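Local coordinates for lectin (Cicer arietinum, PDB 3V6N), which is a chickpea albumin with a four-bladed hemopexin-type beta-propeller that agglutinates red blood cells and binds calcium and sodium ions, at residues Gly129-Leu134 with Tyr140-Tyr145; Tyr186-Glu191 with Asp215-Leu220; Arg14-Tyr19 with Ala178-Asn183. All coordinates share one frame; numbering follows the deposited sequence.

Interaction 1 of 3, residues Gly129-Leu134 with Tyr140-Tyr145. With SO4 (sulfate ion), chain H.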
loop_
_atom_site.group_PDB
_atom_site.type_symbol
_atom_site.label_atom_id
_atom_site.label_comp_id
_atom_site.label_asym_id
_atom_site.label_seq_id
_atom_site.Cartn_x
_atom_site.Cartn_y
_atom_site.Cartn_z
ATOM N N GLY A 129 25.765 15.495 8.902
ATOM C CA GLY A 129 24.941 14.916 9.973
ATOM C C GLY A 129 24.000 13.829 9.484
ATOM O O GLY A 129 24.424 12.876 8.832
ATOM N N LYS A 130 22.717 13.983 9.794
ATOM C CA LYS A 130 21.707 13.001 9.402
ATOM C C LYS A 130 20.796 13.610 8.335
ATOM O O LYS A 130 19.594 13.375 8.327
ATOM C CB LYS A 130 20.889 12.563 10.620
ATOM C CG LYS A 130 21.718 12.009 11.787
ATOM C CD LYS A 130 22.161 10.585 11.509
ATOM C CE LYS A 130 22.579 9.833 12.762
ATOM N NZ LYS A 130 23.959 10.222 13.173
ATOM N N GLU A 131 21.383 14.380 7.427
ATOM C CA GLU A 131 20.602 15.140 6.454
ATOM C C GLU A 131 20.383 14.386 5.146
ATOM O O GLU A 131 21.202 13.561 4.765
ATOM C CB GLU A 131 21.230 16.523 6.219
ATOM C CG GLU A 131 21.316 17.335 7.515
ATOM C CD GLU A 131 21.690 18.793 7.316
ATOM O OE1 GLU A 131 21.788 19.267 6.157
ATOM O OE2 GLU A 131 21.885 19.479 8.339
ATOM N N VAL A 132 19.257 14.683 4.494
ATOM C CA VAL A 132 18.829 14.065 3.243
ATOM C C VAL A 132 18.216 15.117 2.327
ATOM O O VAL A 132 17.469 15.982 2.779
ATOM C CB VAL A 132 17.746 12.985 3.479
ATOM C CG1 VAL A 132 17.463 12.218 2.192
ATOM C CG2 VAL A 132 18.180 12.026 4.570
ATOM N N TYR A 133 18.535 15.035 1.040
ATOM C CA TYR A 133 17.888 15.862 0.043
ATOM C C TYR A 133 16.808 15.065 -0.676
ATOM O O TYR A 133 17.040 13.929 -1.083
ATOM C CB TYR A 133 18.921 16.396 -0.943
ATOM C CG TYR A 133 19.927 17.342 -0.323
ATOM C CD1 TYR A 133 19.621 18.694 -0.169
ATOM C CD2 TYR A 133 21.168 16.892 0.116
ATOM C CE1 TYR A 133 20.526 19.573 0.388
ATOM C CE2 TYR A 133 22.094 17.771 0.676
ATOM C CZ TYR A 133 21.757 19.108 0.808
ATOM O OH TYR A 133 22.631 20.006 1.350
ATOM N N LEU A 134 15.627 15.659 -0.828
ATOM C CA LEU A 134 14.506 14.992 -1.481
ATOM C C LEU A 134 13.936 15.868 -2.579
ATOM O O LEU A 134 13.859 17.092 -2.421
ATOM C CB LEU A 134 13.409 14.603 -0.473
ATOM C CG LEU A 134 13.897 13.720 0.682
ATOM C CD1 LEU A 134 14.127 14.603 1.895
ATOM C CD2 LEU A 134 12.916 12.609 1.025
ATOM N N TYR A 140 12.915 20.960 -4.128
ATOM C CA TYR A 140 13.688 20.068 -3.273
ATOM C C TYR A 140 13.488 20.412 -1.807
ATOM O O TYR A 140 13.166 21.546 -1.470
ATOM C CB TYR A 140 15.175 20.054 -3.662
ATOM C CG TYR A 140 16.044 21.142 -3.059
ATOM C CD1 TYR A 140 16.056 22.435 -3.600
ATOM C CD2 TYR A 140 16.884 20.865 -1.983
ATOM C CE1 TYR A 140 16.857 23.434 -3.060
ATOM C CE2 TYR A 140 17.695 21.846 -1.431
ATOM C CZ TYR A 140 17.686 23.132 -1.967
ATOM O OH TYR A 140 18.486 24.121 -1.401
ATOM N N ALA A 141 13.683 19.417 -0.945
ATOM C CA ALA A 141 13.544 19.589 0.482
ATOM C C ALA A 141 14.769 19.020 1.165
ATOM O O ALA A 141 15.456 18.127 0.642
ATOM C CB ALA A 141 12.282 18.908 0.986
ATOM N N ARG A 142 15.057 19.554 2.336
ATOM C CA ARG A 142 16.226 19.147 3.059
ATOM C C ARG A 142 15.755 18.804 4.463
ATOM O O ARG A 142 15.218 19.665 5.155
ATOM C CB ARG A 142 17.238 20.283 3.047
ATOM C CG ARG A 142 18.535 20.003 3.769
ATOM C CD ARG A 142 19.436 21.232 3.658
ATOM N NE ARG A 142 20.589 21.110 4.545
ATOM C CZ ARG A 142 21.386 22.119 4.883
ATOM N NH1 ARG A 142 21.171 23.340 4.406
ATOM N NH2 ARG A 142 22.405 21.901 5.702
ATOM N N ILE A 143 15.915 17.540 4.855
ATOM C CA ILE A 143 15.399 17.042 6.137
ATOM C C ILE A 143 16.487 16.392 6.970
ATOM O O ILE A 143 17.547 16.043 6.461
ATOM C CB ILE A 143 14.247 16.012 5.968
ATOM C CG1 ILE A 143 14.783 14.667 5.422
ATOM C CG2 ILE A 143 13.157 16.585 5.073
ATOM C CD1 ILE A 143 13.898 13.462 5.689
ATOM N N ASP A 144 16.211 16.247 8.258
ATOM C CA ASP A 144 17.043 15.458 9.157
ATOM C C ASP A 144 16.190 14.243 9.481
ATOM O O ASP A 144 15.123 14.382 10.095
ATOM C CB ASP A 144 17.381 16.267 10.421
ATOM C CG ASP A 144 18.229 15.493 11.429
ATOM O OD1 ASP A 144 17.993 14.299 11.685
ATOM O OD2 ASP A 144 19.140 16.100 12.001
ATOM N N TYR A 145 16.629 13.061 9.055
ATOM C CA TYR A 145 15.816 11.852 9.290
ATOM C C TYR A 145 15.818 11.386 10.773
ATOM O O TYR A 145 14.879 10.738 11.209
ATOM C CB TYR A 145 16.189 10.706 8.311
ATOM C CG TYR A 145 17.461 9.975 8.691
ATOM C CD1 TYR A 145 18.670 10.251 8.047
ATOM C CD2 TYR A 145 17.455 9.031 9.726
ATOM C CE1 TYR A 145 19.838 9.600 8.421
ATOM C CE2 TYR A 145 18.614 8.382 10.109
ATOM C CZ TYR A 145 19.798 8.670 9.455
ATOM O OH TYR A 145 20.942 8.001 9.848
HETATM S S SO4 H . 21.747 23.209 -0.110
HETATM O O1 SO4 H . 22.388 24.486 -0.490
HETATM O O2 SO4 H . 22.482 22.574 0.994
HETATM O O3 SO4 H . 20.361 23.479 0.286
HETATM O O4 SO4 H . 21.859 22.411 -1.339
HETATM O O HOH W 1 21.679 16.319 11.341
#

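Interaction 2 of 3, residues Tyr186-Glu191 with Asp215-Leu220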
loop_
_atom_site.group_PDB
_atom_site.type_symbol
_atom_site.label_atom_id
_atom_site.label_comp_id
_atom_site.label_asym_id
_atom_site.label_seq_id
_atom_site.Cartn_x
_atom_site.Cartn_y
_atom_site.Cartn_z
ATOM N N TYR A 186 25.132 11.151 -7.710
ATOM C CA TYR A 186 24.695 10.912 -9.069
ATOM C C TYR A 186 23.213 11.246 -9.190
ATOM O O TYR A 186 22.411 10.883 -8.324
ATOM C CB TYR A 186 24.925 9.455 -9.471
ATOM C CG TYR A 186 26.381 9.020 -9.465
ATOM C CD1 TYR A 186 27.152 9.049 -10.635
ATOM C CD2 TYR A 186 26.990 8.579 -8.292
ATOM C CE1 TYR A 186 28.488 8.648 -10.628
ATOM C CE2 TYR A 186 28.315 8.185 -8.282
ATOM C CZ TYR A 186 29.055 8.212 -9.450
ATOM O OH TYR A 186 30.368 7.804 -9.415
ATOM N N LEU A 187 22.863 11.945 -10.257
ATOM C CA LEU A 187 21.469 12.253 -10.585
ATOM C C LEU A 187 21.121 11.523 -11.863
ATOM O O LEU A 187 21.929 11.451 -12.765
ATOM C CB LEU A 187 21.268 13.764 -10.769
ATOM C CG LEU A 187 21.854 14.718 -9.713
ATOM C CD1 LEU A 187 21.533 16.166 -10.083
ATOM C CD2 LEU A 187 21.350 14.400 -8.302
ATOM N N PHE A 188 19.921 10.974 -11.942
ATOM C CA PHE A 188 19.506 10.247 -13.142
ATOM C C PHE A 188 18.224 10.821 -13.730
ATOM O O PHE A 188 17.324 11.249 -12.995
ATOM C CB PHE A 188 19.337 8.747 -12.837
ATOM C CG PHE A 188 20.593 8.098 -12.299
ATOM C CD1 PHE A 188 20.791 7.959 -10.930
ATOM C CD2 PHE A 188 21.586 7.646 -13.167
ATOM C CE1 PHE A 188 21.957 7.370 -10.433
ATOM C CE2 PHE A 188 22.756 7.069 -12.684
ATOM C CZ PHE A 188 22.942 6.928 -11.312
ATOM N N LYS A 189 18.155 10.815 -15.059
ATOM C CA LYS A 189 16.934 11.133 -15.789
ATOM C C LYS A 189 16.992 10.534 -17.203
ATOM O O LYS A 189 17.872 10.886 -18.010
ATOM C CB LYS A 189 16.695 12.648 -15.850
ATOM C CG LYS A 189 15.309 13.025 -16.360
ATOM C CD LYS A 189 15.097 14.517 -16.193
ATOM C CE LYS A 189 13.629 14.917 -16.256
ATOM N NZ LYS A 189 13.615 16.381 -15.972
ATOM N N GLY A 190 16.050 9.631 -17.496
ATOM C CA GLY A 190 16.016 8.953 -18.790
ATOM C C GLY A 190 17.326 8.229 -19.003
ATOM O O GLY A 190 17.809 7.556 -18.103
ATOM N N GLU A 191 17.923 8.401 -20.183
ATOM C CA GLU A 191 19.198 7.752 -20.496
ATOM C C GLU A 191 20.419 8.507 -19.954
ATOM O O GLU A 191 21.558 8.096 -20.208
ATOM C CB GLU A 191 19.334 7.523 -22.014
ATOM C CG GLU A 191 19.372 8.801 -22.850
ATOM C CD GLU A 191 18.932 8.605 -24.302
ATOM O OE1 GLU A 191 18.893 9.613 -25.052
ATOM O OE2 GLU A 191 18.614 7.460 -24.703
ATOM N N ASP A 215 27.538 4.890 -21.235
ATOM C CA ASP A 215 28.971 5.168 -21.418
ATOM C C ASP A 215 29.762 5.043 -20.101
ATOM O O ASP A 215 30.909 4.596 -20.101
ATOM C CB ASP A 215 29.204 6.562 -22.013
ATOM C CG ASP A 215 28.682 6.708 -23.444
ATOM O OD1 ASP A 215 28.402 5.691 -24.109
ATOM O OD2 ASP A 215 28.572 7.864 -23.915
ATOM N N TYR A 216 29.149 5.438 -18.987
ATOM C CA TYR A 216 29.823 5.420 -17.681
ATOM C C TYR A 216 29.780 4.026 -17.031
ATOM O O TYR A 216 30.741 3.618 -16.366
ATOM C CB TYR A 216 29.189 6.474 -16.771
ATOM C CG TYR A 216 29.880 6.730 -15.437
ATOM C CD1 TYR A 216 31.051 7.473 -15.371
ATOM C CD2 TYR A 216 29.321 6.279 -14.238
ATOM C CE1 TYR A 216 31.667 7.749 -14.157
ATOM C CE2 TYR A 216 29.938 6.530 -13.016
ATOM C CZ TYR A 216 31.111 7.271 -12.986
ATOM O OH TYR A 216 31.731 7.549 -11.799
ATOM N N TRP A 217 28.669 3.312 -17.221
ATOM C CA TRP A 217 28.528 1.942 -16.766
ATOM C C TRP A 217 28.168 0.984 -17.891
ATOM O O TRP A 217 26.991 0.596 -18.024
ATOM C CB TRP A 217 27.490 1.839 -15.648
ATOM C CG TRP A 217 27.858 2.569 -14.380
ATOM C CD1 TRP A 217 29.071 2.532 -13.697
ATOM C CD2 TRP A 217 26.996 3.455 -13.582
ATOM N NE1 TRP A 217 29.029 3.325 -12.582
ATOM C CE2 TRP A 217 27.810 3.897 -12.442
ATOM C CE3 TRP A 217 25.680 3.908 -13.693
ATOM C CZ2 TRP A 217 27.318 4.773 -11.479
ATOM C CZ3 TRP A 217 25.188 4.775 -12.705
ATOM C CH2 TRP A 217 25.993 5.207 -11.635
ATOM N N PRO A 218 29.175 0.569 -18.706
ATOM C CA PRO A 218 28.923 -0.423 -19.754
ATOM C C PRO A 218 28.338 -1.745 -19.251
ATOM O O PRO A 218 27.676 -2.448 -20.017
ATOM C CB PRO A 218 30.319 -0.650 -20.367
ATOM C CG PRO A 218 31.027 0.649 -20.152
ATOM C CD PRO A 218 30.543 1.117 -18.798
ATOM N N SER A 219 28.588 -2.086 -17.986
ATOM C CA SER A 219 28.046 -3.316 -17.400
ATOM C C SER A 219 26.507 -3.344 -17.364
ATOM O O SER A 219 25.913 -4.398 -17.158
ATOM C CB SER A 219 28.620 -3.558 -15.994
ATOM O OG SER A 219 28.157 -2.587 -15.056
ATOM N N LEU A 220 25.873 -2.190 -17.558
ATOM C CA LEU A 220 24.415 -2.104 -17.650
ATOM C C LEU A 220 23.848 -2.272 -19.068
ATOM O O LEU A 220 22.630 -2.152 -19.265
ATOM C CB LEU A 220 23.909 -0.784 -17.061
ATOM C CG LEU A 220 24.092 -0.482 -15.565
ATOM C CD1 LEU A 220 23.558 0.920 -15.271
ATOM C CD2 LEU A 220 23.437 -1.540 -14.671
#

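Interaction 3 of 3, residues Arg14-Tyr19 with Ala178-Asn183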
loop_
_atom_site.group_PDB
_atom_site.type_symbol
_atom_site.label_atom_id
_atom_site.label_comp_id
_atom_site.label_asym_id
_atom_site.label_seq_id
_atom_site.Cartn_x
_atom_site.Cartn_y
_atom_site.Cartn_z
ATOM N N ARG A 14 28.411 -1.258 1.919
ATOM C CA ARG A 14 29.610 -1.828 1.285
ATOM C C ARG A 14 30.257 -0.813 0.307
ATOM O O ARG A 14 29.556 -0.207 -0.519
ATOM C CB ARG A 14 29.267 -3.126 0.546
ATOM C CG ARG A 14 28.601 -4.186 1.423
ATOM C CD ARG A 14 29.640 -4.757 2.367
ATOM N NE ARG A 14 29.095 -5.744 3.294
ATOM C CZ ARG A 14 29.154 -7.057 3.112
ATOM N NH1 ARG A 14 29.721 -7.566 2.020
ATOM N NH2 ARG A 14 28.642 -7.858 4.035
ATOM N N ASN A 15 31.579 -0.647 0.420
ATOM C CA ASN A 15 32.366 0.238 -0.445
ATOM C C ASN A 15 32.049 0.074 -1.931
ATOM O O ASN A 15 32.063 -1.041 -2.453
ATOM C CB ASN A 15 33.885 0.017 -0.227
ATOM C CG ASN A 15 34.361 0.400 1.184
ATOM O OD1 ASN A 15 33.666 1.096 1.925
ATOM N ND2 ASN A 15 35.574 -0.057 1.557
ATOM N N ASN A 16 31.730 1.187 -2.595
ATOM C CA ASN A 16 31.525 1.222 -4.060
ATOM C C ASN A 16 30.383 0.360 -4.612
ATOM O O ASN A 16 30.399 -0.011 -5.777
ATOM C CB ASN A 16 32.845 0.955 -4.825
ATOM C CG ASN A 16 33.953 1.921 -4.434
ATOM O OD1 ASN A 16 33.693 3.037 -4.010
ATOM N ND2 ASN A 16 35.181 1.484 -4.540
ATOM N N GLU A 17 29.380 0.079 -3.784
ATOM C CA GLU A 17 28.201 -0.667 -4.223
ATOM C C GLU A 17 26.948 0.195 -4.116
ATOM O O GLU A 17 26.815 0.993 -3.179
ATOM C CB GLU A 17 28.029 -1.958 -3.408
ATOM C CG GLU A 17 29.206 -2.921 -3.584
ATOM C CD GLU A 17 29.016 -4.268 -2.905
ATOM O OE1 GLU A 17 27.863 -4.662 -2.592
ATOM O OE2 GLU A 17 30.040 -4.951 -2.699
ATOM N N ALA A 18 26.043 0.047 -5.083
ATOM C CA ALA A 18 24.746 0.745 -5.027
ATOM C C ALA A 18 23.650 -0.129 -5.614
ATOM O O ALA A 18 23.899 -0.898 -6.546
ATOM C CB ALA A 18 24.802 2.101 -5.749
ATOM N N TYR A 19 22.455 -0.007 -5.043
ATOM C CA TYR A 19 21.243 -0.680 -5.506
ATOM C C TYR A 19 20.462 0.273 -6.413
ATOM O O TYR A 19 20.209 1.426 -6.056
ATOM C CB TYR A 19 20.367 -1.095 -4.301
ATOM C CG TYR A 19 21.030 -2.107 -3.383
ATOM C CD1 TYR A 19 20.825 -3.474 -3.560
ATOM C CD2 TYR A 19 21.893 -1.697 -2.367
ATOM C CE1 TYR A 19 21.452 -4.417 -2.731
ATOM C CE2 TYR A 19 22.512 -2.621 -1.524
ATOM C CZ TYR A 19 22.307 -3.981 -1.724
ATOM O OH TYR A 19 22.931 -4.889 -0.898
ATOM N N ALA A 178 24.013 8.973 -3.402
ATOM C CA ALA A 178 25.222 9.646 -2.980
ATOM C C ALA A 178 26.407 8.696 -3.183
ATOM O O ALA A 178 26.288 7.499 -2.993
ATOM C CB ALA A 178 25.104 10.077 -1.521
ATOM N N SER A 179 27.537 9.230 -3.604
ATOM C CA SER A 179 28.723 8.419 -3.826
ATOM C C SER A 179 29.404 8.135 -2.503
ATOM O O SER A 179 29.171 8.839 -1.505
ATOM C CB SER A 179 29.699 9.177 -4.717
ATOM O OG SER A 179 30.818 8.385 -5.073
ATOM N N HIS A 180 30.246 7.101 -2.505
ATOM C CA HIS A 180 31.166 6.860 -1.403
ATOM C C HIS A 180 32.272 7.896 -1.390
ATOM O O HIS A 180 32.877 8.137 -0.351
ATOM C CB HIS A 180 31.740 5.443 -1.476
ATOM C CG HIS A 180 30.719 4.355 -1.205
ATOM N ND1 HIS A 180 30.522 3.830 0.031
ATOM C CD2 HIS A 180 29.818 3.713 -2.051
ATOM C CE1 HIS A 180 29.563 2.886 -0.026
ATOM N NE2 HIS A 180 29.125 2.815 -1.300
ATOM N N LYS A 181 32.554 8.513 -2.536
ATOM C CA LYS A 181 33.505 9.633 -2.586
ATOM C C LYS A 181 32.813 10.870 -2.018
ATOM O O LYS A 181 31.757 11.279 -2.518
ATOM C CB LYS A 181 34.001 9.889 -4.013
ATOM C CG LYS A 181 34.664 8.686 -4.681
ATOM C CD LYS A 181 35.844 8.135 -3.866
ATOM C CE LYS A 181 36.435 6.851 -4.455
ATOM N NZ LYS A 181 37.078 7.040 -5.796
ATOM N N THR A 182 33.392 11.431 -0.953
ATOM C CA THR A 182 32.784 12.548 -0.202
ATOM C C THR A 182 32.283 13.684 -1.093
ATOM O O THR A 182 32.983 14.142 -1.979
ATOM C CB THR A 182 33.761 13.134 0.845
ATOM O OG1 THR A 182 34.100 12.119 1.789
ATOM C CG2 THR A 182 33.133 14.301 1.600
ATOM N N ASN A 183 31.055 14.114 -0.828
ATOM C CA ASN A 183 30.445 15.284 -1.464
ATOM C C ASN A 183 30.196 15.110 -2.964
ATOM O O ASN A 183 30.126 16.091 -3.701
ATOM C CB ASN A 183 31.254 16.564 -1.166
ATOM C CG ASN A 183 31.109 17.039 0.280
ATOM O OD1 ASN A 183 30.113 16.760 0.958
ATOM N ND2 ASN A 183 32.104 17.777 0.752
#

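Interaction 1 of 3, residues Gly129-Leu134 with Tyr140-Tyr145
Val132 pairs with Ile143 and Leu134 with Ala141 through two backbone hydrogen bonds each, for example Val132 N to Ile143 O at 2.9 Å. Beyond them, Tyr145 N binds Lys130 O at 3.1 Å. On one face Glu131 and Arg142 form a salt bridge: Arg142, its CG anti to the backbone N (chi1 -180°) and its chain extended, presents NE and NH2 side-on to the single oxygen OE1. Glu131 OE1 receives Arg142 NH2 on its syn lone pair at 2.7 Å, whereas Arg142 NE meets it from above the carboxylate plane. The carboxylate and guanidinium planes are turned 51° apart, although OE1 lies in the guanidinium plane. These are the two middle strands of a four-stranded antiparallel propeller blade, joined as a beta hairpin. Along the Glu131 face, Tyr133 and Tyr140 lie side by side. Their hydroxyls donate to one sulfate, probably from the crystallisation liquor, Tyr133 OH to O2 at 2.6 Å and Tyr140 OH to O3. The other face is apolar, suiting Val132, Leu134 and Ile143: Leu134 CD1 packs on Ile143 CG1 at 3.6 Å, and Val132 and Leu134 also touch Phe68 of the neighbouring blade. Lys130 CB makes a CH-pi contact over the Tyr145 ring, 4.2 Å from its centroid.

Interaction 2 of 3, residues Tyr186-Glu191 with Asp215-Leu220
Tyr186 and Phe188 meet Tyr216 and Trp217 in a buried aromatic cluster, where the second strand of the last propeller sheet faces the end of helix 213-216. The one polar link is between hydroxyls: Tyr186 OH and Tyr216 OH are hydrogen-bonded at 2.8 Å, which pairs the two hydroxyls inside the buried cluster; either could be the donor. Tyr216 CG stands anti to the backbone N (chi1 -172°), directing the ring from the helix across to Tyr186 so that the two side chains cross at about a right angle. Their planes are inclined at 49°, and Tyr186 CE1 approaches Tyr216 CE2 to 3.5 Å. Trp217, the first residue to leave the helix, sets its six-membered ring against both strand residues. Its CZ2 sits 4.1 Å above the Tyr186 ring plane, offset toward the rim, while CZ3 comes within 3.3 Å of Phe188 CE2. The latter rings meet rim to rim, neither lying over the other. In a closed beta-propeller the last blade abuts the first, and the broad indole suits this seam: its NE1 hydrogen-bonds Tyr31 O, and its ring also touches Leu29 of strand 25-30 and Phe177 of strand 175-178. Tyr193 of the adjacent strand extends the cluster beside Tyr216. The Phe188 side chain is about 5 Å from that of Asp174, a calcium-site residue.

Interaction 3 of 3, residues Arg14-Tyr19 with Ala178-Asn183
A type II beta turn from Arg14 to Glu17, closed by Glu17 N to Arg14 O at 3.3 Å, faces an irregular loop across the surface, with the CA atoms of Asn16 and His180 6.2 Å apart. Asn16 occupies the third position of that turn with a positive phi of 62°, a conformation that asparagine tolerates better than most residues with a side chain. The contact is carried largely by one side chain: His180, whose CG stands anti to the carbonyl carbon (chi1 -68°), reaches out of its loop to lay the imidazole against the turn's backbone. One face of the ring is covered by Asn15 CA, a CH-pi contact 4.1 Å from the ring centroid, and by Asn16 N, which is 3.2 Å from His180 CD2. At the ring edge, NE2 donates to Glu17 O; the bond is nearly straight but weak, its length of 3.5 Å being long. Arg14 O also approaches His180 CE1, to 3.1 Å. A flat, polar-edged imidazole thus suits a site made of peptide groups. Both partners are connections between the first and second strands of a blade, one in the first and one in the last, so the imidazole bridges neighbouring blades of the closed propeller. The Asn16 amide stands almost perpendicular to the ring (88°), with OD1 4.0 Å from His180 CB. Within the loop, Ser179 OG accepts from Lys181 N at 3.1 Å, forming an ST turn. Further links across this junction are His180 N to Tyr31 OH and Ser179 O to Arg11 NH1.

Interaction 1 lies within a single sheet, 122-156, whereas interaction 2 lies within the last repeat, and interaction 3 bridges the first and last blades where the ring closes. Along the chain, interaction 1 is nested inside the long loop closed by interaction 3, and interaction 2 follows it. The centres of interactions 1 and 2 are about 24 Å apart, on opposite sides of the chain's centre. Interactions 2 and 3, their centres about 15 Å apart, touch, Tyr186 CE2 packing on Ser179 CB at 4.0 Å. Interaction 1 thus illustrates how a blade is built, while interaction 3 spans the seam of the ring, where Trp217 of interaction 2 also reaches the first blade.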